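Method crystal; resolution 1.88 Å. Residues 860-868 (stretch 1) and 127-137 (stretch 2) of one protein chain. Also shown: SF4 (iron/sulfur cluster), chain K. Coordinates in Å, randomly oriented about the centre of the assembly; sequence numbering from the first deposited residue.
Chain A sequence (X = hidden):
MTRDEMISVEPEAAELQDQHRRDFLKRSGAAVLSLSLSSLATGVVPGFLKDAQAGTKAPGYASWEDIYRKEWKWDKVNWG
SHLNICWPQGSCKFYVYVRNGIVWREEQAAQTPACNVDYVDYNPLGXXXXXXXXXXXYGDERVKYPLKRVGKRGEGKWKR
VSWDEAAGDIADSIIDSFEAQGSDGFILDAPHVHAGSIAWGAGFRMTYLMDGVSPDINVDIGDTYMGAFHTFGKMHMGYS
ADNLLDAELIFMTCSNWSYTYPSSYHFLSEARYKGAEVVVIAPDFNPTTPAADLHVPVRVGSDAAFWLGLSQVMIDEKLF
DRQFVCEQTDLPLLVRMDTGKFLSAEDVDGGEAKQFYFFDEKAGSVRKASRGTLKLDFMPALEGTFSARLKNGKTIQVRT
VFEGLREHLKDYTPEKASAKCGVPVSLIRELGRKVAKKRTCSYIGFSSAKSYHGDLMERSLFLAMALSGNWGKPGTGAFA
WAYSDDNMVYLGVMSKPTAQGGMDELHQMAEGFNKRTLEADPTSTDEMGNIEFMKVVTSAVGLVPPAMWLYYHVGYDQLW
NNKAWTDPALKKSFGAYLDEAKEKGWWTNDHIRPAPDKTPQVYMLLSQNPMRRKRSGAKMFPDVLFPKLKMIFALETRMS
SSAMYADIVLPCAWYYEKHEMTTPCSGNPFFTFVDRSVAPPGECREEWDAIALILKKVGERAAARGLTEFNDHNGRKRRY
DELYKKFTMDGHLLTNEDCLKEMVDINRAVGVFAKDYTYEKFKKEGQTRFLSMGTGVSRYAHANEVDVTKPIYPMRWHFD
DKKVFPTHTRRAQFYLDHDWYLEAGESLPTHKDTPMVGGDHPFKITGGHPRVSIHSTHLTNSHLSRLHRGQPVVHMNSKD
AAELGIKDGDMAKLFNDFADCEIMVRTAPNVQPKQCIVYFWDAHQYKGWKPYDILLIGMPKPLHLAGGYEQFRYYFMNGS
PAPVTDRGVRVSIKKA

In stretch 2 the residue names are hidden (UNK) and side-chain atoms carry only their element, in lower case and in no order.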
# COMPACT_ATOMS: atom_id res chain seq x y z
N THR A 860 9.48 -0.68 7.43
CA THR A 860 10.90 -0.86 7.66
C THR A 860 11.50 -1.83 6.65
O THR A 860 12.57 -2.41 6.88
CB THR A 860 11.19 -1.27 9.15
OG1 THR A 860 10.35 -2.37 9.54
CG2 THR A 860 11.00 -0.06 10.07
N ASN A 861 10.84 -1.98 5.50
CA ASN A 861 11.34 -2.84 4.45
C ASN A 861 12.08 -2.05 3.43
O ASN A 861 11.51 -1.16 2.80
CB ASN A 861 10.23 -3.61 3.75
CG ASN A 861 10.77 -4.65 2.87
OD1 ASN A 861 10.71 -4.54 1.63
ND2 ASN A 861 11.39 -5.65 3.48
N SER A 862 13.35 -2.37 3.23
CA SER A 862 14.13 -1.62 2.24
C SER A 862 13.49 -1.64 0.85
O SER A 862 13.34 -0.59 0.23
CB SER A 862 15.53 -2.17 2.16
OG SER A 862 16.23 -1.85 3.34
N HIS A 863 13.19 -2.83 0.37
CA HIS A 863 12.67 -3.02 -1.00
C HIS A 863 11.42 -2.18 -1.26
O HIS A 863 11.33 -1.47 -2.30
CB HIS A 863 12.41 -4.50 -1.22
CG HIS A 863 11.98 -4.85 -2.60
ND1 HIS A 863 12.87 -5.24 -3.57
CD2 HIS A 863 10.75 -4.89 -3.18
CE1 HIS A 863 12.21 -5.51 -4.69
NE2 HIS A 863 10.93 -5.31 -4.48
N LEU A 864 10.46 -2.27 -0.34
CA LEU A 864 9.16 -1.63 -0.52
C LEU A 864 9.28 -0.16 -0.28
O LEU A 864 8.52 0.64 -0.85
CB LEU A 864 8.09 -2.29 0.38
CG LEU A 864 7.62 -3.65 -0.15
CD1 LEU A 864 6.81 -4.50 0.86
CD2 LEU A 864 6.78 -3.37 -1.46
N SER A 865 10.25 0.22 0.55
CA SER A 865 10.45 1.63 0.88
C SER A 865 11.04 2.40 -0.27
O SER A 865 10.90 3.59 -0.31
CB SER A 865 11.30 1.78 2.13
OG SER A 865 10.54 1.39 3.26
N ARG A 866 11.67 1.70 -1.21
CA ARG A 866 12.12 2.30 -2.48
C ARG A 866 11.00 2.62 -3.52
O ARG A 866 11.29 3.22 -4.56
CB ARG A 866 13.18 1.44 -3.10
CG ARG A 866 14.41 1.32 -2.25
CD ARG A 866 15.37 0.40 -2.96
NE ARG A 866 16.41 0.03 -2.02
CZ ARG A 866 16.64 -1.18 -1.52
NH1 ARG A 866 16.02 -2.26 -1.96
NH2 ARG A 866 17.63 -1.33 -0.67
N LEU A 867 9.74 2.29 -3.21
CA LEU A 867 8.57 2.68 -4.03
C LEU A 867 8.13 4.11 -3.68
O LEU A 867 7.22 4.63 -4.28
CB LEU A 867 7.42 1.70 -3.78
CG LEU A 867 7.77 0.31 -4.35
CD1 LEU A 867 6.60 -0.67 -4.20
CD2 LEU A 867 8.18 0.32 -5.82
N HIS A 868 8.77 4.71 -2.68
CA HIS A 868 8.37 6.03 -2.21
C HIS A 868 9.58 6.80 -1.69
O HIS A 868 10.70 6.41 -1.96
CB HIS A 868 7.23 5.94 -1.21
CG HIS A 868 7.51 5.10 -0.00
ND1 HIS A 868 8.01 5.62 1.18
CD2 HIS A 868 7.34 3.78 0.21
CE1 HIS A 868 8.14 4.65 2.06
NE2 HIS A 868 7.72 3.52 1.51
N UNK A 127 -1.50 -7.12 -4.08
CA UNK A 127 -1.02 -5.77 -3.99
C UNK A 127 0.50 -5.77 -3.98
O UNK A 127 1.14 -6.86 -4.00
c UNK A 127 -1.54 -5.09 -2.78
s UNK A 127 -0.68 -5.46 -1.21
N UNK A 128 1.07 -4.58 -3.94
CA UNK A 128 2.52 -4.49 -4.14
C UNK A 128 3.29 -4.96 -2.87
O UNK A 128 4.41 -5.46 -2.97
n UNK A 128 1.48 -0.25 -2.65
c UNK A 128 2.94 -3.07 -4.60
c UNK A 128 1.57 -1.51 -3.08
o UNK A 128 0.60 -2.27 -3.10
c UNK A 128 2.95 -1.99 -3.47
N UNK A 129 2.67 -4.82 -1.70
CA UNK A 129 3.31 -5.24 -0.49
C UNK A 129 3.35 -6.76 -0.48
O UNK A 129 4.39 -7.35 -0.25
c UNK A 129 2.57 -4.74 0.72
c UNK A 129 1.89 -2.35 0.19
c UNK A 129 2.79 -3.26 1.02
c UNK A 129 0.40 -2.50 0.54
n UNK A 129 -0.46 -1.66 -0.36
N UNK A 130 2.20 -7.37 -0.74
CA UNK A 130 2.07 -8.84 -0.81
C UNK A 130 2.96 -9.47 -1.86
O UNK A 130 3.58 -10.53 -1.64
N UNK A 131 3.01 -8.81 -3.02
CA UNK A 131 3.75 -9.31 -4.18
C UNK A 131 5.27 -9.13 -4.05
O UNK A 131 6.02 -9.56 -4.94
o UNK A 131 1.89 -9.00 -5.71
c UNK A 131 3.23 -8.62 -5.44
N UNK A 132 5.71 -8.48 -2.97
CA UNK A 132 7.15 -8.31 -2.65
C UNK A 132 7.49 -8.78 -1.24
O UNK A 132 8.57 -8.50 -0.72
c UNK A 132 7.52 -6.84 -2.77
N UNK A 133 6.60 -9.57 -0.64
CA UNK A 133 6.79 -10.00 0.73
C UNK A 133 8.02 -10.89 0.96
O UNK A 133 8.59 -10.90 2.04
c UNK A 133 5.96 -11.95 3.38
c UNK A 133 5.36 -9.64 3.48
c UNK A 133 5.87 -10.81 5.49
c UNK A 133 5.57 -10.78 2.74
c UNK A 133 6.10 -11.97 4.76
c UNK A 133 5.52 -10.68 1.27
c UNK A 133 5.50 -9.66 4.87
N UNK A 134 8.51 -11.59 -0.06
CA UNK A 134 9.75 -12.30 0.08
C UNK A 134 10.87 -11.41 0.61
O UNK A 134 11.77 -11.88 1.29
c UNK A 134 10.15 -12.88 -1.29
n UNK A 134 11.97 -11.52 -2.18
c UNK A 134 10.68 -11.80 -2.26
o UNK A 134 9.94 -11.30 -3.13
N UNK A 135 10.81 -10.11 0.33
CA UNK A 135 11.83 -9.18 0.79
C UNK A 135 11.74 -8.93 2.26
O UNK A 135 12.76 -8.72 2.91
n UNK A 135 10.90 -8.16 -2.24
c UNK A 135 11.96 -8.10 -1.44
o UNK A 135 13.10 -8.37 -1.83
c UNK A 135 11.71 -7.88 0.02
N UNK A 136 10.52 -8.99 2.80
CA UNK A 136 10.35 -8.90 4.25
C UNK A 136 11.02 -10.05 4.97
O UNK A 136 11.66 -9.88 6.02
c UNK A 136 8.89 -8.86 4.64
o UNK A 136 8.08 -7.19 3.19
c UNK A 136 8.23 -7.54 4.34
n UNK A 136 7.80 -6.81 5.38
N UNK A 137 10.86 -11.24 4.43
CA UNK A 137 11.40 -12.44 5.06
C UNK A 137 12.93 -12.45 5.14
O UNK A 137 13.49 -13.16 5.95
c UNK A 137 9.10 -15.24 3.55
c UNK A 137 9.40 -13.90 4.31
c UNK A 137 10.90 -13.67 4.31
c UNK A 137 8.81 -13.89 5.71
FE1 SF4 K . -1.85 -7.23 -0.28
FE2 SF4 K . -3.67 -9.21 -0.66
FE3 SF4 K . -1.52 -9.68 0.84
FE4 SF4 K . -3.48 -7.99 1.76
S1 SF4 K . -3.67 -10.23 1.46
S2 SF4 K . -1.15 -7.66 1.83
S3 SF4 K . -4.15 -7.07 -0.22
S4 SF4 K . -1.51 -9.22 -1.42

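Position 127 carries one carbon and then a sulfur, and that sulfur lies 2.3 Å from SF4 FE1. It is a cluster ligand out of reach of stretch 1: Cys-127. Position 128 has three carbons, the third bearing one oxygen and one nitrogen, an amide on a long stem; its second carbon lies against Leu-867. This is Gln-128, with Leu-867 CD1 to Gln-128 CG at 3.9 Å, while Gln-128 O sits 3.5 Å from Leu-864 CD2. At 129, four carbons in a row end in nitrogen, and the residue touches Leu-864: Lys-129. CB leaves sideways and the end of the chain leads away from stretch 1, where Lys-129 NZ donates to Gln-128 OE1 at 3.0 Å; Leu-864 CD1 lies 3.8 Å from Lys-129 CA and 4.2 Å from Lys-129 CG.

Position 130 has no side-chain atoms, so it is Gly-130. An ideal CB here would come within 2.1 Å of SF4 S4, so the cluster leaves no room for one; Gly-130 N donates to Cys-127 SG at 3.5 Å. Position 131 shows one carbon and one oxygen and touches nothing on stretch 1: Ser-131, whose OG donates to Cys-127 O at 2.8 Å. Position 132 has a single carbon, which touches Leu-864 and His-863: Ala-132. Ala-132 CB lies 3.8 Å from both Leu-864 CD2 and His-863 CD2.

Position 133 has one carbon and a six-carbon ring with no oxygen, hence Phe-133, pointing away from stretch 1. Position 134 bears two carbons, the second with one oxygen and one nitrogen, a short amide without contact here: Asn-134. The same atom set at 135 points toward stretch 1, meeting His-863 and Asn-861, and gives Asn-135. Its ND2 lies over one face of the His-863 ring, 3.4 Å from His-863 CD2, and donates to Ala-132 O at 2.8 Å. A third short amide, at 136, reaches Leu-864 and Asn-861: this is Asn-136, its OD1 3.8 Å from Leu-864 CD1. Four carbons forked at the second, directed away, make 137 Leu-137.

The contact is mainly packing. Leu-864 gives up the largest area, its methyls resting on the backbone of Gln-128 and Lys-129, on Ala-132 CB and beside Asn-136 OD1. Asn-861 does double duty: Asn-861 OD1 caps its helix by accepting from Leu-864 N at 3.0 Å, and Asn-861 ND2 gives a weak hydrogen bond to Asn-135 O at 3.4 Å. One cost remains, since Asn-136 OD1 is buried without a partner. The rule is a capped helix start packed on the segment that follows the cluster-binding cysteine.

Stretch 2, residues 127-137: CQKGSAFNNNL
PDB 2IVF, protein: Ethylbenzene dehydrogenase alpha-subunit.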